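Local coordinates for protein methyltransferase (Pectobacterium atrosepticum SCRI1043, PDB 2P7I) that probably transfers methyl groups from S-adenosylmethionine to an unspecified substrate, as a member of the class I methyltransferase superfamily, at residues F41-L47 and R102-V108; N127-E133 and E245-N249. All blocks are in the same frame, centred on the assembly; numbering follows the deposited sequence.

Overall arrangement
Both contacts lie on the same side of the chain's centre, with their centres about 12 Å apart, and they follow one another along the chain. Contact 1 pairs the start of strand 46-49 with residues 106-108 of strand 104-110, neighbours at the middle of the seven-stranded sheet. Contact 2 joins the end of helix 119-130, the helix that follows strand 104-110, to the C-terminal tail leaving strand 237-245. They meet at Tyr104, whose backbone N and O probably hydrogen-bond to Trp130 O and Ala132 N. The 3-2-1-4-5-7-6 strand order marks the Rossmann-like methyltransferase fold, and contact 2 brings the chain's last residues against the end of helix 119-130.

Contact 1: F41-L47 and R102-V108; sequences FRPGNLL and RRYDNIV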
ATOM      1  N   PHE B  41      24.234  -4.978 -11.292  1.00 28.81           N
ATOM      2  CA  PHE B  41      25.140  -4.931 -12.437  1.00 29.48           C
ATOM      3  C   PHE B  41      25.951  -6.213 -12.530  1.00 32.57           C
ATOM      4  O   PHE B  41      26.393  -6.756 -11.515  1.00 31.71           O
ATOM      5  CB  PHE B  41      26.100  -3.753 -12.359  1.00 28.43           C
ATOM      6  CG  PHE B  41      25.525  -2.412 -12.777  1.00 29.95           C
ATOM      7  CD1 PHE B  41      24.637  -2.278 -13.840  1.00 30.36           C
ATOM      8  CD2 PHE B  41      25.955  -1.253 -12.137  1.00 29.70           C
ATOM      9  CE1 PHE B  41      24.165  -1.010 -14.231  1.00 28.73           C
ATOM     10  CE2 PHE B  41      25.482  -0.009 -12.500  1.00 31.40           C
ATOM     11  CZ  PHE B  41      24.584   0.123 -13.545  1.00 30.06           C
ATOM     12  N   ARG B  42      26.081  -6.709 -13.758  1.00 31.23           N
ATOM     13  CA  ARG B  42      26.935  -7.842 -14.078  1.00 33.20           C
ATOM     14  C   ARG B  42      28.300  -7.363 -14.543  1.00 31.23           C
ATOM     15  O   ARG B  42      28.412  -6.327 -15.196  1.00 32.65           O
ATOM     16  CB  ARG B  42      26.339  -8.613 -15.250  1.00 32.99           C
ATOM     17  CG  ARG B  42      24.938  -9.104 -15.076  1.00 36.52           C
ATOM     18  CD  ARG B  42      24.925 -10.365 -14.303  1.00 40.76           C
ATOM     19  NE  ARG B  42      25.752 -11.323 -15.002  1.00 51.35           N
ATOM     20  CZ  ARG B  42      26.370 -12.348 -14.438  1.00 62.68           C
ATOM     21  NH1 ARG B  42      26.235 -12.590 -13.134  1.00 72.33           N
ATOM     22  NH2 ARG B  42      27.127 -13.139 -15.192  1.00 61.65           N
ATOM     23  N   PRO B  43      29.350  -8.153 -14.289  1.00 33.18           N
ATOM     24  CA  PRO B  43      30.653  -7.757 -14.858  1.00 32.48           C
ATOM     25  C   PRO B  43      30.585  -7.892 -16.357  1.00 30.69           C
ATOM     26  O   PRO B  43      29.832  -8.724 -16.856  1.00 30.00           O
ATOM     27  CB  PRO B  43      31.627  -8.786 -14.280  1.00 34.26           C
ATOM     28  CG  PRO B  43      30.737  -9.981 -13.887  1.00 36.66           C
ATOM     29  CD  PRO B  43      29.404  -9.419 -13.534  1.00 34.95           C
ATOM     30  N   GLY B  44      31.305  -7.048 -17.080  1.00 29.38           N
ATOM     31  CA  GLY B  44      31.370  -7.188 -18.531  1.00 29.77           C
ATOM     32  C   GLY B  44      31.028  -5.875 -19.158  1.00 29.99           C
ATOM     33  O   GLY B  44      31.402  -4.856 -18.644  1.00 31.60           O
ATOM     34  N   ASN B  45      30.264  -5.901 -20.243  1.00 28.95           N
ATOM     35  CA  ASN B  45      29.948  -4.684 -20.985  1.00 28.21           C
ATOM     36  C   ASN B  45      28.501  -4.208 -20.759  1.00 27.51           C
ATOM     37  O   ASN B  45      27.712  -4.881 -20.127  1.00 31.00           O
ATOM     38  CB  ASN B  45      30.231  -4.889 -22.470  1.00 25.85           C
ATOM     39  CG  ASN B  45      29.361  -5.961 -23.078  1.00 33.05           C
ATOM     40  OD1 ASN B  45      28.500  -6.533 -22.402  1.00 31.31           O
ATOM     41  ND2 ASN B  45      29.537  -6.206 -24.363  1.00 31.95           N
ATOM     42  N   LEU B  46      28.183  -3.042 -21.290  1.00 29.79           N
ATOM     43  CA  LEU B  46      26.847  -2.503 -21.165  1.00 27.84           C
ATOM     44  C   LEU B  46      26.373  -1.964 -22.494  1.00 26.44           C
ATOM     45  O   LEU B  46      27.165  -1.428 -23.273  1.00 26.62           O
ATOM     46  CB  LEU B  46      26.820  -1.405 -20.100  1.00 29.60           C
ATOM     47  CG  LEU B  46      25.462  -0.743 -19.821  1.00 27.38           C
ATOM     48  CD1 LEU B  46      25.273  -0.447 -18.353  1.00 27.80           C
ATOM     49  CD2 LEU B  46      25.342   0.514 -20.640  1.00 28.25           C
ATOM     50  N   LEU B  47      25.075  -2.133 -22.749  1.00 27.47           N
ATOM     51  CA  LEU B  47      24.391  -1.548 -23.882  1.00 26.06           C
ATOM     52  C   LEU B  47      23.338  -0.560 -23.358  1.00 25.45           C
ATOM     53  O   LEU B  47      22.495  -0.934 -22.543  1.00 27.61           O
ATOM     54  CB  LEU B  47      23.716  -2.641 -24.723  1.00 27.98           C
ATOM     55  CG  LEU B  47      22.822  -2.228 -25.901  1.00 25.62           C
ATOM     56  CD1 LEU B  47      23.555  -1.539 -27.055  1.00 25.65           C
ATOM     57  CD2 LEU B  47      22.052  -3.489 -26.432  1.00 27.96           C
ATOM     58  N   ARG B 102      27.712  -7.739 -31.092  1.00 32.59           N
ATOM     59  CA  ARG B 102      28.031  -8.475 -29.888  1.00 33.22           C
ATOM     60  C   ARG B 102      26.744  -8.677 -29.085  1.00 30.31           C
ATOM     61  O   ARG B 102      25.718  -8.109 -29.428  1.00 30.29           O
ATOM     62  CB  ARG B 102      29.005  -7.601 -29.106  1.00 35.05           C
ATOM     63  CG  ARG B 102      29.937  -8.317 -28.162  1.00 48.21           C
ATOM     64  CD  ARG B 102      31.275  -7.554 -28.041  1.00 56.76           C
ATOM     65  NE  ARG B 102      31.092  -6.093 -27.923  1.00 64.47           N
ATOM     66  CZ  ARG B 102      31.442  -5.344 -26.868  1.00 64.18           C
ATOM     67  NH1 ARG B 102      32.032  -5.877 -25.803  1.00 63.13           N
ATOM     68  NH2 ARG B 102      31.215  -4.035 -26.885  1.00 62.54           N
ATOM     69  N   ARG B 103      26.807  -9.501 -28.045  1.00 28.38           N
ATOM     70  CA  ARG B 103      25.788  -9.539 -27.017  1.00 27.41           C
ATOM     71  C   ARG B 103      26.318  -8.845 -25.754  1.00 28.08           C
ATOM     72  O   ARG B 103      27.527  -8.634 -25.608  1.00 28.16           O
ATOM     73  CB  ARG B 103      25.362 -10.968 -26.722  1.00 25.79           C
ATOM     74  CG  ARG B 103      24.517 -11.578 -27.831  1.00 29.34           C
ATOM     75  CD  ARG B 103      24.032 -12.947 -27.458  1.00 31.56           C
ATOM     76  NE  ARG B 103      22.760 -13.277 -28.128  1.00 40.44           N
ATOM     77  CZ  ARG B 103      22.656 -13.851 -29.329  1.00 38.23           C
ATOM     78  NH1 ARG B 103      23.732 -14.155 -30.043  1.00 45.34           N
ATOM     79  NH2 ARG B 103      21.468 -14.104 -29.843  1.00 36.39           N
ATOM     80  N   TYR B 104      25.403  -8.491 -24.846  1.00 26.32           N
ATOM     81  CA  TYR B 104      25.717  -7.584 -23.748  1.00 25.47           C
ATOM     82  C   TYR B 104      25.305  -8.127 -22.382  1.00 26.57           C
ATOM     83  O   TYR B 104      24.230  -8.756 -22.211  1.00 26.79           O
ATOM     84  CB  TYR B 104      25.089  -6.216 -24.007  1.00 25.49           C
ATOM     85  CG  TYR B 104      25.560  -5.670 -25.331  1.00 25.26           C
ATOM     86  CD1 TYR B 104      24.925  -6.040 -26.506  1.00 26.35           C
ATOM     87  CD2 TYR B 104      26.694  -4.859 -25.422  1.00 29.85           C
ATOM     88  CE1 TYR B 104      25.361  -5.567 -27.731  1.00 27.26           C
ATOM     89  CE2 TYR B 104      27.152  -4.392 -26.655  1.00 29.16           C
ATOM     90  CZ  TYR B 104      26.464  -4.757 -27.808  1.00 28.91           C
ATOM     91  OH  TYR B 104      26.877  -4.334 -29.060  1.00 34.81           O
ATOM     92  N   ASP B 105      26.180  -7.876 -21.415  1.00 27.31           N
ATOM     93  CA  ASP B 105      25.999  -8.374 -20.054  1.00 27.30           C
ATOM     94  C   ASP B 105      24.974  -7.565 -19.270  1.00 25.72           C
ATOM     95  O   ASP B 105      24.321  -8.088 -18.379  1.00 25.68           O
ATOM     96  CB  ASP B 105      27.343  -8.373 -19.335  1.00 26.62           C
ATOM     97  CG  ASP B 105      28.352  -9.245 -20.040  1.00 35.34           C
ATOM     98  OD1 ASP B 105      28.126 -10.477 -20.074  1.00 33.56           O
ATOM     99  OD2 ASP B 105      29.340  -8.692 -20.577  1.00 36.12           O
ATOM    100  N   ASN B 106      24.857  -6.290 -19.625  1.00 25.59           N
ATOM    101  CA  ASN B 106      23.944  -5.338 -19.004  1.00 25.45           C
ATOM    102  C   ASN B 106      23.290  -4.539 -20.124  1.00 28.71           C
ATOM    103  O   ASN B 106      23.985  -4.012 -21.002  1.00 29.05           O
ATOM    104  CB  ASN B 106      24.704  -4.353 -18.085  1.00 26.70           C
ATOM    105  CG  ASN B 106      25.467  -5.051 -16.962  1.00 29.78           C
ATOM    106  OD1 ASN B 106      24.925  -5.284 -15.871  1.00 30.06           O
ATOM    107  ND2 ASN B 106      26.740  -5.368 -17.220  1.00 26.01           N
ATOM    108  N   ILE B 107      21.960  -4.440 -20.105  1.00 26.68           N
ATOM    109  CA  ILE B 107      21.242  -3.603 -21.086  1.00 25.48           C
ATOM    110  C   ILE B 107      20.385  -2.616 -20.346  1.00 27.05           C
ATOM    111  O   ILE B 107      19.656  -3.009 -19.430  1.00 26.90           O
ATOM    112  CB  ILE B 107      20.409  -4.452 -22.083  1.00 26.39           C
ATOM    113  CG1 ILE B 107      21.362  -5.396 -22.844  1.00 26.67           C
ATOM    114  CG2 ILE B 107      19.631  -3.515 -23.045  1.00 21.90           C
ATOM    115  CD1 ILE B 107      20.676  -6.345 -23.854  1.00 25.50           C
ATOM    116  N   VAL B 108      20.510  -1.337 -20.682  1.00 26.73           N
ATOM    117  CA  VAL B 108      19.768  -0.298 -19.987  1.00 25.86           C
ATOM    118  C   VAL B 108      18.703   0.247 -20.919  1.00 27.12           C
ATOM    119  O   VAL B 108      19.015   0.667 -22.032  1.00 27.46           O
ATOM    120  CB  VAL B 108      20.690   0.848 -19.478  1.00 29.47           C
ATOM    121  CG1 VAL B 108      19.840   2.057 -19.007  1.00 26.05           C
ATOM    122  CG2 VAL B 108      21.608   0.344 -18.362  1.00 31.83           C
TER
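This is a parallel strand pairing at the centre of the sheet, between Leu46 and Leu47 of strand 46-49 and residues 106-108 of strand 104-110, continued into the loops before them by side-chain hydrogen bonds to the backbone. The ladder itself is short: Leu47 N donates to Asn106 O (2.8 Å) and Leu47 O accepts from Val108 N (2.8 Å), so Leu47 straddles Ile107, whose CA lies 4.7 Å from the CA of Leu47. In the Rossmann-like methyltransferase fold these are the first and fourth strands, adjacent in the 3-2-1-4-5-7-6 order.

The side chains of Asn106, Asp105 and Asn45 extend the pairing back along the loop 42-45. Asn106 OD1 accepts from Arg42 N (2.8 Å), while its ND2 donates both to Arg42 O (2.8 Å) and to Asn45 O (3.1 Å), tying down the incoming loop. Asp105 OD2 receives Asn45 N (3.0 Å), and Asn45 OD1 in return receives Asp105 N (2.9 Å). Gly44 passes close by, its CA 3.3 Å from Asp105 OD2, with backbone angles that a CB would not tolerate. Leu47 CB sits over the face of the Tyr104 ring in a CH-pi contact, 3.9 Å from the centroid, whereas Leu46 CD1 packs on Val108 CG2 (3.7 Å) on the sheet face that also carries Asn106. Beyond Tyr104, Arg102 forms a salt bridge with Asp66.

Contact 2: N127-E133 and E245-N249; sequences NDDWLAE and EKGIN. With NA (sodium ion), chain F.
The C-terminal tail docks on the end of helix 119-130 through the side-chain carboxamide of Asn127, which pairs with the backbone of Gly247, and the far end of the tail carries a sodium site. Residues 127-130 close the helix with a wider pi-type turn; Leu131 (phi/psi -69/129) then leaves helical geometry. The tail, 245-249, runs extended, with Asn127 CA 5.3 Å from Lys246 CA and Asp128 CA 6.9 Å from Asn249 CA.

Asn127, chi1 t and chi2 77°, makes two bonds: OD1 accepts from Gly247 N and ND2 donates to Gly247 O, both 2.8 Å. The same ND2 donates to Asp128 OD1 (2.9 Å), and Asp128, chi1 m, receives Asn249 ND2 at OD2 (2.9 Å). Asn249 OD1 binds sodium at 2.3 Å; water 4 (2.4 Å), water 3 (2.9 Å) and Gln250 O are further ligands.

Lys246, with all four chi angles t, reaches the helix end. Its NZ donates to water 1 (2.4 Å), which donates to Asn127 O (2.9 Å) and Leu131 O (2.6 Å), bridging these two carbonyls; Glu133 OE2, 3.7 Å from Lys246 NZ, makes a long salt bridge. Leu131 CD1 packs on Lys246 CB (3.9 Å). The tail thus continues from strand 237-245 across the end of helix 119-130, while Trp130 and Ala132 hydrogen-bond through their backbones to Tyr104 of strand 104-110.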
ATOM      1  N   ASN B 127      15.684  -9.727 -25.706  1.00 26.08           N
ATOM      2  CA  ASN B 127      15.779 -11.068 -25.177  1.00 25.75           C
ATOM      3  C   ASN B 127      16.536 -11.969 -26.129  1.00 27.37           C
ATOM      4  O   ASN B 127      17.451 -12.686 -25.719  1.00 27.12           O
ATOM      5  CB  ASN B 127      14.388 -11.660 -24.949  1.00 23.24           C
ATOM      6  CG  ASN B 127      14.435 -12.984 -24.207  1.00 27.34           C
ATOM      7  OD1 ASN B 127      14.622 -13.003 -22.999  1.00 31.21           O
ATOM      8  ND2 ASN B 127      14.319 -14.098 -24.941  1.00 28.42           N
ATOM      9  N   ASP B 128      16.149 -11.930 -27.406  1.00 27.45           N
ATOM     10  CA  ASP B 128      16.586 -12.922 -28.365  1.00 27.91           C
ATOM     11  C   ASP B 128      17.911 -12.618 -29.044  1.00 27.44           C
ATOM     12  O   ASP B 128      18.647 -13.528 -29.423  1.00 26.58           O
ATOM     13  CB  ASP B 128      15.531 -13.086 -29.465  1.00 24.27           C
ATOM     14  CG  ASP B 128      14.246 -13.714 -28.978  1.00 28.08           C
ATOM     15  OD1 ASP B 128      14.107 -14.017 -27.788  1.00 35.51           O
ATOM     16  OD2 ASP B 128      13.367 -13.899 -29.819  1.00 30.13           O
ATOM     17  N   ASP B 129      18.191 -11.342 -29.264  1.00 26.25           N
ATOM     18  CA  ASP B 129      19.352 -10.925 -30.059  1.00 27.39           C
ATOM     19  C   ASP B 129      20.472 -10.330 -29.215  1.00 27.43           C
ATOM     20  O   ASP B 129      21.653 -10.503 -29.532  1.00 26.21           O
ATOM     21  CB  ASP B 129      18.906  -9.883 -31.053  1.00 25.78           C
ATOM     22  CG  ASP B 129      18.010 -10.445 -32.119  1.00 33.57           C
ATOM     23  OD1 ASP B 129      17.939 -11.682 -32.228  1.00 33.44           O
ATOM     24  OD2 ASP B 129      17.390  -9.639 -32.841  1.00 34.09           O
ATOM     25  N   TRP B 130      20.123  -9.636 -28.142  1.00 27.82           N
ATOM     26  CA  TRP B 130      21.109  -8.773 -27.492  1.00 26.12           C
ATOM     27  C   TRP B 130      21.582  -9.175 -26.108  1.00 26.72           C
ATOM     28  O   TRP B 130      22.739  -8.923 -25.802  1.00 25.30           O
ATOM     29  CB  TRP B 130      20.626  -7.321 -27.500  1.00 28.12           C
ATOM     30  CG  TRP B 130      20.444  -6.769 -28.896  1.00 26.37           C
ATOM     31  CD1 TRP B 130      21.098  -7.139 -30.018  1.00 31.61           C
ATOM     32  CD2 TRP B 130      19.541  -5.725 -29.273  1.00 24.62           C
ATOM     33  NE1 TRP B 130      20.670  -6.382 -31.089  1.00 28.47           N
ATOM     34  CE2 TRP B 130      19.723  -5.495 -30.647  1.00 28.30           C
ATOM     35  CE3 TRP B 130      18.642  -4.920 -28.562  1.00 28.63           C
ATOM     36  CZ2 TRP B 130      18.996  -4.540 -31.334  1.00 28.22           C
ATOM     37  CZ3 TRP B 130      17.940  -3.961 -29.229  1.00 27.15           C
ATOM     38  CH2 TRP B 130      18.128  -3.767 -30.612  1.00 26.01           C
ATOM     39  N   LEU B 131      20.750  -9.804 -25.280  1.00 26.15           N
ATOM     40  CA  LEU B 131      21.227 -10.205 -23.961  1.00 27.84           C
ATOM     41  C   LEU B 131      22.248 -11.333 -24.065  1.00 26.79           C
ATOM     42  O   LEU B 131      22.003 -12.346 -24.697  1.00 28.59           O
ATOM     43  CB  LEU B 131      20.093 -10.673 -23.041  1.00 26.31           C
ATOM     44  CG  LEU B 131      19.287  -9.627 -22.288  1.00 28.08           C
ATOM     45  CD1 LEU B 131      18.088 -10.313 -21.614  1.00 23.89           C
ATOM     46  CD2 LEU B 131      20.131  -8.888 -21.252  1.00 26.55           C
ATOM     47  N   ALA B 132      23.389 -11.153 -23.426  1.00 26.19           N
ATOM     48  CA  ALA B 132      24.324 -12.242 -23.267  1.00 25.80           C
ATOM     49  C   ALA B 132      23.732 -13.302 -22.349  1.00 29.43           C
ATOM     50  O   ALA B 132      22.773 -13.061 -21.629  1.00 29.49           O
ATOM     51  CB  ALA B 132      25.657 -11.726 -22.730  1.00 24.13           C
ATOM     52  N   GLU B 133      24.317 -14.488 -22.355  1.00 31.89           N
ATOM     53  CA  GLU B 133      23.959 -15.461 -21.332  1.00 32.53           C
ATOM     54  C   GLU B 133      24.339 -14.881 -19.976  1.00 31.91           C
ATOM     55  O   GLU B 133      25.461 -14.365 -19.786  1.00 32.97           O
ATOM     56  CB  GLU B 133      24.666 -16.805 -21.578  1.00 36.12           C
ATOM     57  CG  GLU B 133      24.264 -17.480 -22.930  1.00 38.05           C
ATOM     58  CD  GLU B 133      22.760 -17.789 -23.031  1.00 49.99           C
ATOM     59  OE1 GLU B 133      22.151 -18.080 -21.970  1.00 59.35           O
ATOM     60  OE2 GLU B 133      22.192 -17.752 -24.158  1.00 52.14           O
ATOM     61  N   GLU B 245      15.978 -11.076 -17.051  1.00 28.46           N
ATOM     62  CA  GLU B 245      16.997 -11.967 -17.615  1.00 25.24           C
ATOM     63  C   GLU B 245      16.424 -12.652 -18.832  1.00 25.58           C
ATOM     64  O   GLU B 245      15.214 -12.576 -19.110  1.00 26.01           O
ATOM     65  CB  GLU B 245      17.486 -12.961 -16.564  1.00 28.68           C
ATOM     66  CG  GLU B 245      18.313 -12.190 -15.537  1.00 33.13           C
ATOM     67  CD  GLU B 245      18.754 -13.010 -14.333  1.00 42.67           C
ATOM     68  OE1 GLU B 245      19.419 -14.030 -14.525  1.00 46.70           O
ATOM     69  OE2 GLU B 245      18.462 -12.604 -13.190  1.00 65.24           O
ATOM     70  N   LYS B 246      17.318 -13.285 -19.572  1.00 25.44           N
ATOM     71  CA  LYS B 246      16.958 -13.867 -20.859  1.00 26.05           C
ATOM     72  C   LYS B 246      16.127 -15.128 -20.664  1.00 27.25           C
ATOM     73  O   LYS B 246      16.442 -15.969 -19.830  1.00 28.88           O
ATOM     74  CB  LYS B 246      18.244 -14.192 -21.638  1.00 25.72           C
ATOM     75  CG  LYS B 246      18.024 -14.834 -22.949  1.00 33.74           C
ATOM     76  CD  LYS B 246      19.350 -14.888 -23.765  1.00 32.14           C
ATOM     77  CE  LYS B 246      19.080 -15.544 -25.135  1.00 44.97           C
ATOM     78  NZ  LYS B 246      20.206 -15.348 -26.145  1.00 46.17           N
ATOM     79  N   GLY B 247      15.045 -15.254 -21.426  1.00 27.18           N
ATOM     80  CA  GLY B 247      14.289 -16.529 -21.526  1.00 29.00           C
ATOM     81  C   GLY B 247      14.566 -17.250 -22.850  1.00 33.48           C
ATOM     82  O   GLY B 247      14.891 -16.603 -23.827  1.00 32.05           O
ATOM     83  N   ILE B 248      14.455 -18.584 -22.897  1.00 37.89           N
ATOM     84  CA  ILE B 248      14.768 -19.306 -24.151  1.00 40.32           C
ATOM     85  C   ILE B 248      13.571 -19.169 -25.094  1.00 36.95           C
ATOM     86  O   ILE B 248      12.459 -19.374 -24.696  1.00 38.90           O
ATOM     87  CB  ILE B 248      15.173 -20.809 -23.967  1.00 42.47           C
ATOM     88  CG1 ILE B 248      16.440 -20.927 -23.100  1.00 45.57           C
ATOM     89  CG2 ILE B 248      15.445 -21.482 -25.350  1.00 41.05           C
ATOM     90  CD1 ILE B 248      16.881 -22.380 -22.774  1.00 49.63           C
ATOM     91  N   ASN B 249      13.818 -18.716 -26.308  1.00 35.67           N
ATOM     92  CA  ASN B 249      12.794 -18.637 -27.324  1.00 31.92           C
ATOM     93  C   ASN B 249      13.372 -19.210 -28.567  1.00 30.25           C
ATOM     94  O   ASN B 249      14.452 -18.800 -28.966  1.00 31.36           O
ATOM     95  CB  ASN B 249      12.423 -17.184 -27.622  1.00 30.47           C
ATOM     96  CG  ASN B 249      11.404 -17.078 -28.718  1.00 30.47           C
ATOM     97  OD1 ASN B 249      10.433 -17.801 -28.698  1.00 27.41           O
ATOM     98  ND2 ASN B 249      11.629 -16.219 -29.699  1.00 28.27           N
TER
HETATM   99 NA    NA F 250       9.077 -19.226 -29.815  1.00 30.22          NA
HETATM  100  O   HOH W   1      20.209 -12.953 -26.525  1.00 43.02           O
HETATM  101  O   HOH W   2      18.108 -16.047 -28.843  1.00 57.54           O
HETATM  102  O   HOH W   3      10.217 -21.091 -27.953  1.00 32.12           O
HETATM  103  O   HOH W   4       7.716 -18.942 -27.899  1.00 29.59           O